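Local coordinates for protein dihydropyrimidinase (Brevibacillus agri, PDB 3SFW) that hydrolyses the ring amide bond of dihydropyrimidines at a two-zinc site, probably opening them to N-carbamoyl-beta-amino acids, at residues H183-D188 against S288-E293; E215-A220 against V240-A245; K284-P289 against T333-G338; I206-T211 against T273-P278; L124-A129 against D163-K168. All coordinates share one frame; numbering follows the deposited sequence.

All five contacts lie in the amidohydrolase TIM barrel, and four of them form a connected group. Contact 1 is at the zinc site; its centre is about 7 Å from that of contact 2, 11 Å from contact 3 and 13 Å from contact 4, and it touches all three. Contacts 1, 3 and 4 each draw on the long loop between helices 265-269 and 295-305, with Ser288 and Pro289 shared by contacts 1 and 3. Contact 5 comes first along the chain and closes before the others begin, its centre about 19 Å from contact 1. Contacts 1, 2 and 5 also meet the second subunit, which brings the subunit interface close to the metal-binding region.

Contact 1: residues H183-D188 against S288-E293; sequences HAENGD and SPPLRE. With ZN (zinc ion), chain D.
The imidazole of His183 meets Ser288 and Pro289 obliquely, its CE1 3.8 Å from Ser288 O. In plane at the ring edge are Glu185 OE1 and water 2. The guanidinium of Arg292 has Pro290 CD 3.5 Å above one face, offset toward the rim, and water 1 in plane at its edge.

His183 ND1 binds a zinc ion at 2.2 Å, in a site completed by His239, the carboxylated Lys150 and two waters. One of these, water 2, also donates to Ser288 O at 2.7 Å, so a metal ligand ties the two segments together. At the far nitrogen of the ring, His183 NE2 donates to Glu185 OE1 at 2.6 Å. That bond is nearly straight (165°), lies only 7° out of the ring plane and reaches the anti side of the carboxylate; together with the zinc at ND1 it fixes the rotation of the ring. Arg212 forms a salt bridge to the same oxygen. Glu185 runs obliquely across the two prolines, OE2 standing 3.5 Å from Pro289 CA. Glu185 OE2 and Arg292 NH2, 4.7 Å apart, are not in direct contact; water 1 lies between them and accepts from NH2.

Segment 183-188 leads from strand 180-182 into helix 187-199, while 288-293 lies in the loop before helix 295-305; helix 214-230 packs on Pro289 and helix 206-210 on Pro290.

Contact 2: residues E215-A220 against V240-A245; sequences EAEGEA and VSCADA
Two hydrogen bonds let Glu217 take hold of Ser241 with both carboxylate oxygens. Ser241 N donates almost straight (173°) to the syn lone pair of Glu217 OE2 at 2.9 Å, and Ser241 OG donates to OE1 at a very short 2.5 Å. Glu217 gets there with CG anti to the backbone N (chi1 172°) and an extended chain. Arg292 adds a salt bridge to OE1 and a hydrogen bond from NE to Ser241 OG, so the buried carboxylate has a positive partner.

Van der Waals contacts flank the carboxylate of Glu217. Cys242 SG lies 3.7 Å from Glu217 CD, and Ala245 CB is 3.5 Å from OE2. Gly218 allows the helices to come close, its CA 3.3 Å from Asp244 OD2, an oxygen that is also salt-bridged to Arg248.

Water 4 makes a separate bridge, donating to Glu215 O and to Asp244 OD1.

Helix 214-230, strand 234-237 and helix 243-254 follow one another as in a TIM barrel, and the loop held here directly follows zinc ligand His239.

Contact 3: residues K284-P289 against T333-G338; sequences KYVWSP and TKIPNG
Ile335 opens the contact against Val286: their side chains cross at about a right angle, with Ile335 CD1 3.8 Å from Val286 CG2 and Ile335 CG2 touching CB and CG1 of the same valine. Pro336 turns its side chain away, and its carbonyl accepts from Lys325.

Asn337 comes next and uses both ends of its amide. Asn337 OD1 accepts from Ser288 OG at 2.8 Å, the hydroxyl standing 40° out of the carbonyl plane. Asn337 ND2 packs 3.6 Å from Val286 CG1 and makes a weak bond back to Ile335 O. His208 of helix 206-210 lies against Val286, Ser288 and Asn337 together.

At Gly338 the two backbones join. Gly338 N donates to a lone pair of Val286 O at 3.0 Å, in the carbonyl plane and nearly straight (175°). Its phi of 150° would press any side chain against the preceding carbonyl, which suits glycine. Gly338 O lies in plane at the edge of the Trp287 ring, one face of which has Tyr285 O 3.5 Å above its centre.

The two bonds of Asn337 are consistent with this orientation of its amide, though the one from ND2 is weak. The side chain of Ser288, about 6 Å from a zinc ion, is thus tied to the neighbouring loop by both polar and apolar contacts around it.

Contact 4: residues I206-T211 against T273-P278; sequences IYHAYT and TALEKP
Ile206 carries the apolar part of this contact: its CD1 lies 3.8 Å from Leu275 CB and equally close to Glu276 CG. CG1 is anti to the backbone N (chi1 -175°), which starts the chain alongside Glu276, the two side chains pointing the same way. Leu275 CD2 extends the patch more loosely to CB of His208, at 4.3 Å.

Two waters carry the polar part. Ile206 N and Leu275 O stand 3.6 Å apart with no hydrogen bond between them; water 5 accepts from the nitrogen and donates to the oxygen, at 2.7 Å. Water 6 links Glu276 OE2, to which it donates, with Tyr210 OH at 2.8 Å.

Further out, helix 206-210 sets these groups in place. Ile206 O lies 3.8 Å above one face of the Tyr210 ring, toward its rim, and Tyr207 CE2 meets the edge in plane. Thr211, just past the end of the helix, donates to Tyr207 O with both N and OG1. His208 NE2 makes a hydrogen bond to Trp287 O, in the loop 284-289.

Tyr210 and Glu276 are joined through water 6 at the exposed side. The join between the helix and the 3-10 turn at 273-276 therefore rests on hydrocarbon packing and water bridges, with no direct hydrogen bond fixing the two segments against each other.

Contact 5: residues L124-A129 against D163-K168; sequences LMVSDA and DETLFK
Thr165 OG1 is gripped by two waters and lies against the backbone of Asp128 and Ala129. Water 7 stands 2.7 Å from Thr165 OG1 and lies 3.1 Å from Ser127 O, to which it may donate; water 9 stands 2.9 Å from the same hydroxyl oxygen and accepts from Ala129 N. Thr165 OG1 and Ala129 N are themselves 3.6 Å apart, too far for a direct hydrogen bond, so these waters carry the polar link. The hydroxyl sits anti to the carbonyl carbon (chi1 -69°), and the other branch of the threonine, CG2, packs 3.6 Å from Asp128 CA. Val126 CG1 approaches the same methyl obliquely at 4.2 Å.

In the TIM barrel this joins the loop that leaves strand 119-124 to the first turns of helix 163-176. Leu134 of helix 131-142, which follows the loop, touches Ala129.

One turn further along, Ala129 CB meets Lys168 CB at 3.7 Å. The lysine chain then runs out extended: NZ forms a salt bridge with Glu164 OE1, on the anti lone pair of that oxygen, and donates to water 8, which in turn donates to Ala129 O at 2.7 Å. Glu164 OE2 has a second charged partner, Lys156 of the second subunit, and Lys168 packs on Tyr192 of the same neighbour.

Contact 1: residues H183-D188 against S288-E293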
# COMPACT_ATOMS: atom_id res chain seq x y z
N HIS A 183 -19.98 -3.34 -13.52
CA HIS A 183 -20.68 -2.95 -12.28
C HIS A 183 -20.08 -3.83 -11.18
O HIS A 183 -20.36 -5.04 -11.14
CB HIS A 183 -22.22 -3.22 -12.39
CG HIS A 183 -22.96 -2.96 -11.11
ND1 HIS A 183 -23.94 -1.99 -10.98
CD2 HIS A 183 -22.83 -3.53 -9.88
CE1 HIS A 183 -24.40 -2.00 -9.73
NE2 HIS A 183 -23.72 -2.91 -9.04
N ALA A 184 -19.26 -3.24 -10.31
CA ALA A 184 -18.43 -4.06 -9.40
C ALA A 184 -18.99 -4.01 -7.98
O ALA A 184 -18.52 -3.24 -7.13
CB ALA A 184 -16.93 -3.57 -9.41
N GLU A 185 -19.93 -4.91 -7.68
CA GLU A 185 -20.24 -5.26 -6.26
C GLU A 185 -20.32 -6.78 -6.24
O GLU A 185 -20.83 -7.39 -7.21
CB GLU A 185 -21.61 -4.73 -5.81
CG GLU A 185 -21.77 -3.19 -5.85
CD GLU A 185 -23.20 -2.81 -5.53
OE1 GLU A 185 -24.09 -3.01 -6.42
OE2 GLU A 185 -23.43 -2.41 -4.35
N ASN A 186 -19.97 -7.37 -5.09
CA ASN A 186 -20.09 -8.84 -5.03
C ASN A 186 -21.55 -9.26 -4.90
O ASN A 186 -22.18 -9.08 -3.84
CB ASN A 186 -19.22 -9.42 -3.90
CG ASN A 186 -19.18 -10.93 -3.95
OD1 ASN A 186 -20.22 -11.59 -3.85
ND2 ASN A 186 -18.00 -11.48 -4.11
N GLY A 187 -22.12 -9.76 -5.98
CA GLY A 187 -23.56 -10.08 -5.96
C GLY A 187 -23.94 -11.18 -4.98
O GLY A 187 -25.11 -11.27 -4.60
N ASP A 188 -23.02 -12.10 -4.69
CA ASP A 188 -23.37 -13.20 -3.75
C ASP A 188 -23.42 -12.72 -2.32
O ASP A 188 -24.32 -13.11 -1.53
CB ASP A 188 -22.40 -14.35 -3.90
CG ASP A 188 -22.59 -15.09 -5.23
OD1 ASP A 188 -23.75 -15.44 -5.57
OD2 ASP A 188 -21.61 -15.30 -5.93
N SER A 288 -27.72 1.68 -6.93
CA SER A 288 -26.62 0.79 -6.50
C SER A 288 -25.40 1.11 -7.33
O SER A 288 -25.56 1.45 -8.48
CB SER A 288 -27.00 -0.67 -6.74
OG SER A 288 -28.15 -1.01 -5.96
N PRO A 289 -24.20 1.08 -6.75
CA PRO A 289 -23.91 0.95 -5.32
C PRO A 289 -24.60 2.01 -4.53
O PRO A 289 -24.98 3.05 -5.05
CB PRO A 289 -22.39 1.15 -5.23
CG PRO A 289 -22.03 1.89 -6.50
CD PRO A 289 -22.97 1.35 -7.53
N PRO A 290 -24.84 1.72 -3.24
CA PRO A 290 -25.64 2.68 -2.47
C PRO A 290 -24.84 3.95 -2.16
O PRO A 290 -23.61 3.94 -2.15
CB PRO A 290 -25.94 1.91 -1.17
CG PRO A 290 -24.73 0.97 -1.00
CD PRO A 290 -24.33 0.60 -2.45
N LEU A 291 -25.54 4.99 -1.74
CA LEU A 291 -24.88 6.17 -1.16
C LEU A 291 -24.04 5.75 0.04
O LEU A 291 -24.37 4.75 0.71
CB LEU A 291 -25.97 7.18 -0.76
CG LEU A 291 -26.68 7.83 -1.95
CD1 LEU A 291 -27.71 8.87 -1.44
CD2 LEU A 291 -25.65 8.53 -2.86
N ARG A 292 -22.95 6.48 0.28
CA ARG A 292 -21.87 6.09 1.20
C ARG A 292 -21.74 7.12 2.32
O ARG A 292 -22.25 8.26 2.22
CB ARG A 292 -20.52 6.05 0.44
CG ARG A 292 -20.52 5.12 -0.78
CD ARG A 292 -20.94 3.66 -0.31
NE ARG A 292 -20.60 2.64 -1.33
CZ ARG A 292 -20.89 1.34 -1.20
NH1 ARG A 292 -21.48 0.88 -0.08
NH2 ARG A 292 -20.52 0.48 -2.15
N GLU A 293 -21.00 6.76 3.34
CA GLU A 293 -20.65 7.73 4.40
C GLU A 293 -19.98 8.93 3.72
O GLU A 293 -19.19 8.76 2.81
CB GLU A 293 -19.69 7.08 5.38
CG GLU A 293 -20.37 6.03 6.26
CD GLU A 293 -19.41 5.24 7.17
OE1 GLU A 293 -18.18 5.16 6.91
OE2 GLU A 293 -19.93 4.45 7.98
ZN ZN D . -24.64 -0.31 -12.23
O HOH W 1 -21.44 -2.17 -2.51
O HOH W 2 -26.23 0.24 -10.75
O HOH W 3 -26.45 -1.18 -12.85

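Contact 2: residues E215-A220 against V240-A245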
# COMPACT_ATOMS: atom_id res chain seq x y z
N GLU A 215 -17.02 -2.64 1.33
CA GLU A 215 -16.09 -3.74 1.15
C GLU A 215 -16.51 -4.67 0.01
O GLU A 215 -15.64 -5.25 -0.62
CB GLU A 215 -15.94 -4.52 2.45
CG GLU A 215 -15.24 -3.68 3.58
CD GLU A 215 -16.14 -2.67 4.38
OE1 GLU A 215 -17.39 -2.59 4.22
OE2 GLU A 215 -15.55 -1.93 5.20
N ALA A 216 -17.81 -4.79 -0.25
CA ALA A 216 -18.33 -5.66 -1.33
C ALA A 216 -18.03 -5.05 -2.71
O ALA A 216 -17.84 -5.77 -3.71
CB ALA A 216 -19.86 -5.85 -1.15
N GLU A 217 -18.08 -3.71 -2.78
CA GLU A 217 -17.72 -2.99 -4.00
C GLU A 217 -16.22 -3.06 -4.15
O GLU A 217 -15.70 -3.33 -5.24
CB GLU A 217 -18.20 -1.54 -3.95
CG GLU A 217 -17.66 -0.74 -5.13
CD GLU A 217 -18.09 0.72 -5.13
OE1 GLU A 217 -19.14 1.08 -4.56
OE2 GLU A 217 -17.41 1.50 -5.78
N GLY A 218 -15.49 -2.87 -3.06
CA GLY A 218 -14.03 -2.99 -3.14
C GLY A 218 -13.62 -4.37 -3.66
O GLY A 218 -12.69 -4.51 -4.49
N GLU A 219 -14.21 -5.41 -3.08
CA GLU A 219 -13.82 -6.77 -3.47
C GLU A 219 -14.05 -7.03 -4.97
O GLU A 219 -13.14 -7.48 -5.69
CB GLU A 219 -14.59 -7.82 -2.66
CG GLU A 219 -14.12 -9.28 -2.97
CD GLU A 219 -14.67 -9.81 -4.28
OE1 GLU A 219 -15.88 -9.60 -4.58
OE2 GLU A 219 -13.85 -10.38 -5.05
N ALA A 220 -15.21 -6.66 -5.46
CA ALA A 220 -15.52 -6.94 -6.88
C ALA A 220 -14.66 -6.07 -7.78
O ALA A 220 -14.28 -6.48 -8.89
CB ALA A 220 -17.01 -6.72 -7.15
N VAL A 240 -17.78 4.27 -9.55
CA VAL A 240 -16.93 4.07 -8.35
C VAL A 240 -17.48 4.98 -7.21
O VAL A 240 -17.67 6.19 -7.43
CB VAL A 240 -15.44 4.43 -8.67
CG1 VAL A 240 -14.55 4.34 -7.40
CG2 VAL A 240 -14.91 3.48 -9.74
N SER A 241 -17.87 4.39 -6.06
CA SER A 241 -18.57 5.21 -5.05
C SER A 241 -17.78 5.40 -3.78
O SER A 241 -18.18 6.17 -2.89
CB SER A 241 -19.94 4.59 -4.70
OG SER A 241 -19.78 3.41 -3.92
N CYS A 242 -16.72 4.62 -3.60
CA CYS A 242 -16.09 4.55 -2.28
C CYS A 242 -14.59 4.46 -2.32
O CYS A 242 -13.98 4.08 -3.34
CB CYS A 242 -16.64 3.40 -1.45
SG CYS A 242 -16.27 1.74 -2.09
N ALA A 243 -13.99 4.88 -1.21
CA ALA A 243 -12.53 4.92 -1.09
C ALA A 243 -11.91 3.54 -1.26
O ALA A 243 -10.85 3.43 -1.90
CB ALA A 243 -12.10 5.55 0.29
N ASP A 244 -12.59 2.49 -0.81
CA ASP A 244 -12.05 1.13 -0.95
C ASP A 244 -11.77 0.85 -2.44
O ASP A 244 -10.70 0.35 -2.80
CB ASP A 244 -13.09 0.14 -0.41
CG ASP A 244 -12.55 -1.27 -0.28
OD1 ASP A 244 -12.99 -1.95 0.68
OD2 ASP A 244 -11.76 -1.75 -1.13
N ALA A 245 -12.73 1.20 -3.29
CA ALA A 245 -12.58 0.98 -4.73
C ALA A 245 -11.55 1.92 -5.34
O ALA A 245 -10.72 1.49 -6.19
CB ALA A 245 -13.90 1.10 -5.44
O HOH W 4 -12.86 -4.75 -0.05

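Contact 3: residues K284-P289 against T333-G338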
# COMPACT_ATOMS: atom_id res chain seq x y z
N LYS A 284 -36.43 7.43 -2.74
CA LYS A 284 -35.94 8.32 -3.82
C LYS A 284 -34.43 8.17 -4.07
O LYS A 284 -33.95 8.49 -5.18
CB LYS A 284 -36.21 9.76 -3.45
CG LYS A 284 -37.70 10.13 -3.52
CD LYS A 284 -37.91 11.59 -3.08
CE LYS A 284 -39.33 12.06 -3.38
NZ LYS A 284 -39.59 13.47 -2.88
N TYR A 285 -33.69 7.74 -3.05
CA TYR A 285 -32.22 7.68 -3.12
C TYR A 285 -31.70 6.27 -3.23
O TYR A 285 -30.50 6.02 -3.03
CB TYR A 285 -31.60 8.36 -1.86
CG TYR A 285 -31.96 9.82 -1.81
CD1 TYR A 285 -31.19 10.76 -2.49
CD2 TYR A 285 -33.18 10.24 -1.22
CE1 TYR A 285 -31.58 12.10 -2.55
CE2 TYR A 285 -33.56 11.59 -1.25
CZ TYR A 285 -32.74 12.52 -1.93
OH TYR A 285 -33.09 13.86 -2.04
N VAL A 286 -32.60 5.33 -3.55
CA VAL A 286 -32.20 3.91 -3.68
C VAL A 286 -31.70 3.65 -5.13
O VAL A 286 -32.41 3.88 -6.07
CB VAL A 286 -33.41 2.98 -3.36
CG1 VAL A 286 -33.15 1.53 -3.89
CG2 VAL A 286 -33.65 2.98 -1.84
N TRP A 287 -30.41 3.38 -5.22
CA TRP A 287 -29.70 3.03 -6.48
C TRP A 287 -28.44 2.34 -6.01
O TRP A 287 -28.16 2.32 -4.80
CB TRP A 287 -29.33 4.28 -7.31
CG TRP A 287 -28.74 5.42 -6.50
CD1 TRP A 287 -27.52 5.45 -5.90
CD2 TRP A 287 -29.32 6.73 -6.33
NE1 TRP A 287 -27.30 6.71 -5.33
CE2 TRP A 287 -28.40 7.50 -5.58
CE3 TRP A 287 -30.56 7.31 -6.69
CZ2 TRP A 287 -28.68 8.83 -5.18
CZ3 TRP A 287 -30.81 8.63 -6.37
CH2 TRP A 287 -29.85 9.40 -5.66
N SER A 288 -27.72 1.68 -6.93
CA SER A 288 -26.62 0.79 -6.50
C SER A 288 -25.40 1.11 -7.33
O SER A 288 -25.56 1.45 -8.48
CB SER A 288 -27.00 -0.67 -6.74
OG SER A 288 -28.15 -1.01 -5.96
N PRO A 289 -24.20 1.08 -6.75
CA PRO A 289 -23.91 0.95 -5.32
C PRO A 289 -24.60 2.01 -4.53
O PRO A 289 -24.98 3.05 -5.05
CB PRO A 289 -22.39 1.15 -5.23
CG PRO A 289 -22.03 1.89 -6.50
CD PRO A 289 -22.97 1.35 -7.53
N THR A 333 -35.99 -4.48 -1.20
CA THR A 333 -35.45 -5.24 -2.34
C THR A 333 -36.30 -5.09 -3.59
O THR A 333 -35.85 -5.40 -4.70
CB THR A 333 -35.22 -6.76 -2.04
OG1 THR A 333 -36.48 -7.44 -2.01
CG2 THR A 333 -34.37 -7.02 -0.77
N LYS A 334 -37.53 -4.62 -3.44
CA LYS A 334 -38.41 -4.40 -4.59
C LYS A 334 -38.51 -2.96 -5.03
O LYS A 334 -39.32 -2.63 -5.89
CB LYS A 334 -39.80 -4.98 -4.33
CG LYS A 334 -39.74 -6.51 -4.14
CD LYS A 334 -41.14 -7.12 -4.04
CE LYS A 334 -41.02 -8.64 -3.94
NZ LYS A 334 -42.19 -9.18 -3.18
N ILE A 335 -37.73 -2.08 -4.42
CA ILE A 335 -37.70 -0.67 -4.89
C ILE A 335 -36.84 -0.69 -6.17
O ILE A 335 -35.74 -1.20 -6.14
CB ILE A 335 -36.99 0.29 -3.87
CG1 ILE A 335 -37.67 0.31 -2.47
CG2 ILE A 335 -36.97 1.68 -4.44
CD1 ILE A 335 -36.84 1.06 -1.39
N PRO A 336 -37.42 -0.28 -7.32
CA PRO A 336 -36.61 -0.28 -8.54
C PRO A 336 -35.40 0.64 -8.33
O PRO A 336 -35.53 1.73 -7.78
CB PRO A 336 -37.57 0.26 -9.61
CG PRO A 336 -38.73 0.95 -8.82
CD PRO A 336 -38.83 0.12 -7.58
N ASN A 337 -34.21 0.11 -8.60
CA ASN A 337 -32.95 0.83 -8.26
C ASN A 337 -32.59 1.83 -9.37
O ASN A 337 -32.55 1.47 -10.55
CB ASN A 337 -31.76 -0.14 -8.18
CG ASN A 337 -31.75 -1.03 -6.95
OD1 ASN A 337 -30.74 -1.66 -6.71
ND2 ASN A 337 -32.88 -1.17 -6.23
N GLY A 338 -32.32 3.08 -9.01
CA GLY A 338 -31.90 4.09 -10.00
C GLY A 338 -32.31 5.49 -9.63
O GLY A 338 -33.37 5.71 -9.01

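Contact 4: residues I206-T211 against T273-P278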
# COMPACT_ATOMS: atom_id res chain seq x y z
N ILE A 206 -33.33 2.38 4.09
CA ILE A 206 -31.94 2.44 4.56
C ILE A 206 -31.23 1.08 4.48
O ILE A 206 -30.03 1.03 4.24
CB ILE A 206 -31.83 3.03 6.02
CG1 ILE A 206 -30.39 3.20 6.45
CG2 ILE A 206 -32.59 2.15 7.01
CD1 ILE A 206 -29.60 4.17 5.58
N TYR A 207 -31.96 -0.03 4.58
CA TYR A 207 -31.29 -1.34 4.51
C TYR A 207 -30.81 -1.67 3.09
O TYR A 207 -29.98 -2.54 2.93
CB TYR A 207 -32.16 -2.49 5.06
CG TYR A 207 -32.39 -2.30 6.53
CD1 TYR A 207 -33.47 -1.54 6.97
CD2 TYR A 207 -31.39 -2.62 7.45
CE1 TYR A 207 -33.66 -1.25 8.32
CE2 TYR A 207 -31.55 -2.31 8.83
CZ TYR A 207 -32.69 -1.61 9.23
OH TYR A 207 -32.88 -1.26 10.56
N HIS A 208 -31.24 -0.87 2.11
CA HIS A 208 -30.63 -0.99 0.76
C HIS A 208 -29.14 -0.67 0.83
O HIS A 208 -28.31 -1.31 0.15
CB HIS A 208 -31.35 -0.09 -0.28
CG HIS A 208 -30.66 -0.10 -1.60
ND1 HIS A 208 -30.80 -1.14 -2.50
CD2 HIS A 208 -29.75 0.74 -2.13
CE1 HIS A 208 -30.02 -0.91 -3.55
NE2 HIS A 208 -29.40 0.25 -3.36
N ALA A 209 -28.75 0.29 1.68
CA ALA A 209 -27.34 0.58 1.81
C ALA A 209 -26.65 -0.43 2.69
O ALA A 209 -25.54 -0.88 2.40
CB ALA A 209 -27.13 1.99 2.32
N TYR A 210 -27.25 -0.73 3.85
CA TYR A 210 -26.59 -1.58 4.81
C TYR A 210 -26.28 -2.96 4.29
O TYR A 210 -25.37 -3.62 4.79
CB TYR A 210 -27.41 -1.70 6.08
CG TYR A 210 -27.57 -0.40 6.84
CD1 TYR A 210 -28.60 -0.25 7.78
CD2 TYR A 210 -26.67 0.65 6.67
CE1 TYR A 210 -28.73 0.94 8.53
CE2 TYR A 210 -26.82 1.86 7.39
CZ TYR A 210 -27.83 1.96 8.36
OH TYR A 210 -28.00 3.16 9.06
N THR A 211 -27.05 -3.42 3.29
CA THR A 211 -26.88 -4.76 2.76
C THR A 211 -25.90 -4.78 1.55
O THR A 211 -25.67 -5.84 0.94
CB THR A 211 -28.23 -5.35 2.27
OG1 THR A 211 -28.88 -4.44 1.36
CG2 THR A 211 -29.20 -5.62 3.47
N THR A 273 -26.91 9.13 4.53
CA THR A 273 -28.02 9.64 5.36
C THR A 273 -29.31 9.99 4.58
O THR A 273 -30.41 10.05 5.18
CB THR A 273 -27.62 10.86 6.27
OG1 THR A 273 -27.22 11.98 5.46
CG2 THR A 273 -26.50 10.47 7.26
N ALA A 274 -29.21 10.23 3.28
CA ALA A 274 -30.41 10.57 2.49
C ALA A 274 -31.42 9.40 2.52
O ALA A 274 -32.62 9.59 2.30
CB ALA A 274 -30.05 10.92 1.03
N LEU A 275 -30.91 8.18 2.70
CA LEU A 275 -31.78 7.01 2.63
C LEU A 275 -32.62 6.89 3.89
O LEU A 275 -33.49 6.02 3.97
CB LEU A 275 -30.97 5.72 2.45
CG LEU A 275 -30.69 5.57 0.94
CD1 LEU A 275 -29.26 5.96 0.69
CD2 LEU A 275 -30.95 4.18 0.42
N GLU A 276 -32.24 7.67 4.91
CA GLU A 276 -32.96 7.62 6.21
C GLU A 276 -34.17 8.53 6.21
O GLU A 276 -34.92 8.56 7.21
CB GLU A 276 -32.04 8.02 7.37
CG GLU A 276 -30.83 7.15 7.61
CD GLU A 276 -29.81 7.88 8.53
OE1 GLU A 276 -30.21 8.82 9.26
OE2 GLU A 276 -28.63 7.54 8.50
N LYS A 277 -34.37 9.29 5.14
CA LYS A 277 -35.49 10.26 5.14
C LYS A 277 -36.79 9.52 5.37
O LYS A 277 -37.04 8.49 4.74
CB LYS A 277 -35.57 11.10 3.87
CG LYS A 277 -34.41 12.05 3.64
CD LYS A 277 -34.48 12.57 2.19
CE LYS A 277 -33.29 13.48 1.84
NZ LYS A 277 -33.34 14.79 2.59
N PRO A 278 -37.63 10.03 6.29
CA PRO A 278 -38.82 9.28 6.71
C PRO A 278 -39.98 9.30 5.67
O PRO A 278 -39.89 9.96 4.60
CB PRO A 278 -39.24 10.00 8.01
CG PRO A 278 -38.85 11.45 7.75
CD PRO A 278 -37.57 11.38 6.87
O HOH W 5 -35.07 4.38 5.44
O HOH W 6 -26.93 5.55 8.01

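Contact 5: residues L124-A129 against D163-K168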
# COMPACT_ATOMS: atom_id res chain seq x y z
N LEU A 124 -22.84 -2.78 -24.83
CA LEU A 124 -23.60 -4.07 -24.87
C LEU A 124 -23.34 -4.90 -23.62
O LEU A 124 -22.18 -5.21 -23.31
CB LEU A 124 -23.17 -4.88 -26.10
CG LEU A 124 -23.94 -6.20 -26.27
CD1 LEU A 124 -25.41 -5.89 -26.60
CD2 LEU A 124 -23.28 -6.95 -27.44
N MET A 125 -24.41 -5.26 -22.91
CA MET A 125 -24.33 -6.20 -21.77
C MET A 125 -23.95 -7.61 -22.23
O MET A 125 -24.49 -8.11 -23.21
CB MET A 125 -25.68 -6.25 -21.07
CG MET A 125 -25.76 -7.39 -20.03
SD MET A 125 -27.48 -7.28 -19.38
CE MET A 125 -27.54 -8.92 -18.61
N VAL A 126 -23.00 -8.23 -21.55
CA VAL A 126 -22.69 -9.68 -21.78
C VAL A 126 -23.14 -10.45 -20.54
O VAL A 126 -22.72 -10.10 -19.42
CB VAL A 126 -21.18 -9.90 -22.08
CG1 VAL A 126 -20.87 -11.38 -22.32
CG2 VAL A 126 -20.78 -9.08 -23.31
N SER A 127 -24.09 -11.37 -20.72
CA SER A 127 -24.64 -12.19 -19.59
C SER A 127 -23.87 -13.49 -19.50
O SER A 127 -23.85 -14.11 -18.45
CB SER A 127 -26.14 -12.55 -19.76
OG SER A 127 -26.67 -12.15 -21.04
N ASP A 128 -23.36 -13.96 -20.63
CA ASP A 128 -22.53 -15.14 -20.61
C ASP A 128 -21.73 -15.35 -21.89
O ASP A 128 -22.06 -14.82 -22.94
CB ASP A 128 -23.33 -16.38 -20.23
CG ASP A 128 -23.89 -17.09 -21.41
OD1 ASP A 128 -23.45 -18.22 -21.72
OD2 ASP A 128 -24.77 -16.49 -22.05
N ALA A 129 -20.55 -15.90 -21.72
CA ALA A 129 -19.57 -15.84 -22.80
C ALA A 129 -19.40 -17.22 -23.48
O ALA A 129 -18.28 -17.71 -23.67
CB ALA A 129 -18.23 -15.32 -22.25
N ASP A 163 -17.27 -15.20 -12.88
CA ASP A 163 -15.87 -15.02 -13.22
C ASP A 163 -15.50 -15.63 -14.55
O ASP A 163 -14.65 -15.09 -15.26
CB ASP A 163 -14.95 -15.56 -12.12
CG ASP A 163 -15.00 -14.70 -10.85
OD1 ASP A 163 -15.57 -13.57 -10.89
OD2 ASP A 163 -14.43 -15.16 -9.84
N GLU A 164 -16.05 -16.80 -14.86
CA GLU A 164 -15.84 -17.36 -16.20
C GLU A 164 -16.31 -16.40 -17.32
O GLU A 164 -15.55 -16.13 -18.29
CB GLU A 164 -16.55 -18.73 -16.30
CG GLU A 164 -16.54 -19.30 -17.71
CD GLU A 164 -17.26 -20.67 -17.83
OE1 GLU A 164 -17.17 -21.27 -18.91
OE2 GLU A 164 -17.88 -21.15 -16.85
N THR A 165 -17.50 -15.82 -17.17
CA THR A 165 -17.98 -14.88 -18.16
C THR A 165 -17.08 -13.64 -18.24
O THR A 165 -16.73 -13.18 -19.34
CB THR A 165 -19.44 -14.51 -17.90
OG1 THR A 165 -20.24 -15.66 -18.17
CG2 THR A 165 -19.88 -13.40 -18.81
N LEU A 166 -16.71 -13.11 -17.09
CA LEU A 166 -15.95 -11.85 -17.09
C LEU A 166 -14.56 -12.10 -17.66
O LEU A 166 -14.08 -11.33 -18.50
CB LEU A 166 -15.90 -11.24 -15.66
CG LEU A 166 -14.93 -10.05 -15.51
CD1 LEU A 166 -15.33 -8.92 -16.49
CD2 LEU A 166 -14.95 -9.56 -14.05
N PHE A 167 -13.92 -13.20 -17.30
CA PHE A 167 -12.55 -13.43 -17.80
C PHE A 167 -12.52 -13.70 -19.33
O PHE A 167 -11.72 -13.12 -20.06
CB PHE A 167 -11.92 -14.62 -17.07
CG PHE A 167 -10.45 -14.78 -17.34
CD1 PHE A 167 -9.96 -16.02 -17.73
CD2 PHE A 167 -9.56 -13.72 -17.18
CE1 PHE A 167 -8.58 -16.20 -17.96
CE2 PHE A 167 -8.20 -13.87 -17.41
CZ PHE A 167 -7.69 -15.14 -17.76
N LYS A 168 -13.42 -14.56 -19.79
CA LYS A 168 -13.58 -14.81 -21.23
C LYS A 168 -13.89 -13.53 -22.01
O LYS A 168 -13.34 -13.31 -23.10
CB LYS A 168 -14.67 -15.86 -21.45
CG LYS A 168 -14.19 -17.25 -21.06
CD LYS A 168 -15.32 -18.25 -21.33
CE LYS A 168 -14.81 -19.68 -21.24
NZ LYS A 168 -15.91 -20.62 -21.67
O HOH W 7 -22.24 -15.67 -16.29
O HOH W 8 -16.98 -20.00 -24.29
O HOH W 9 -19.64 -17.87 -19.91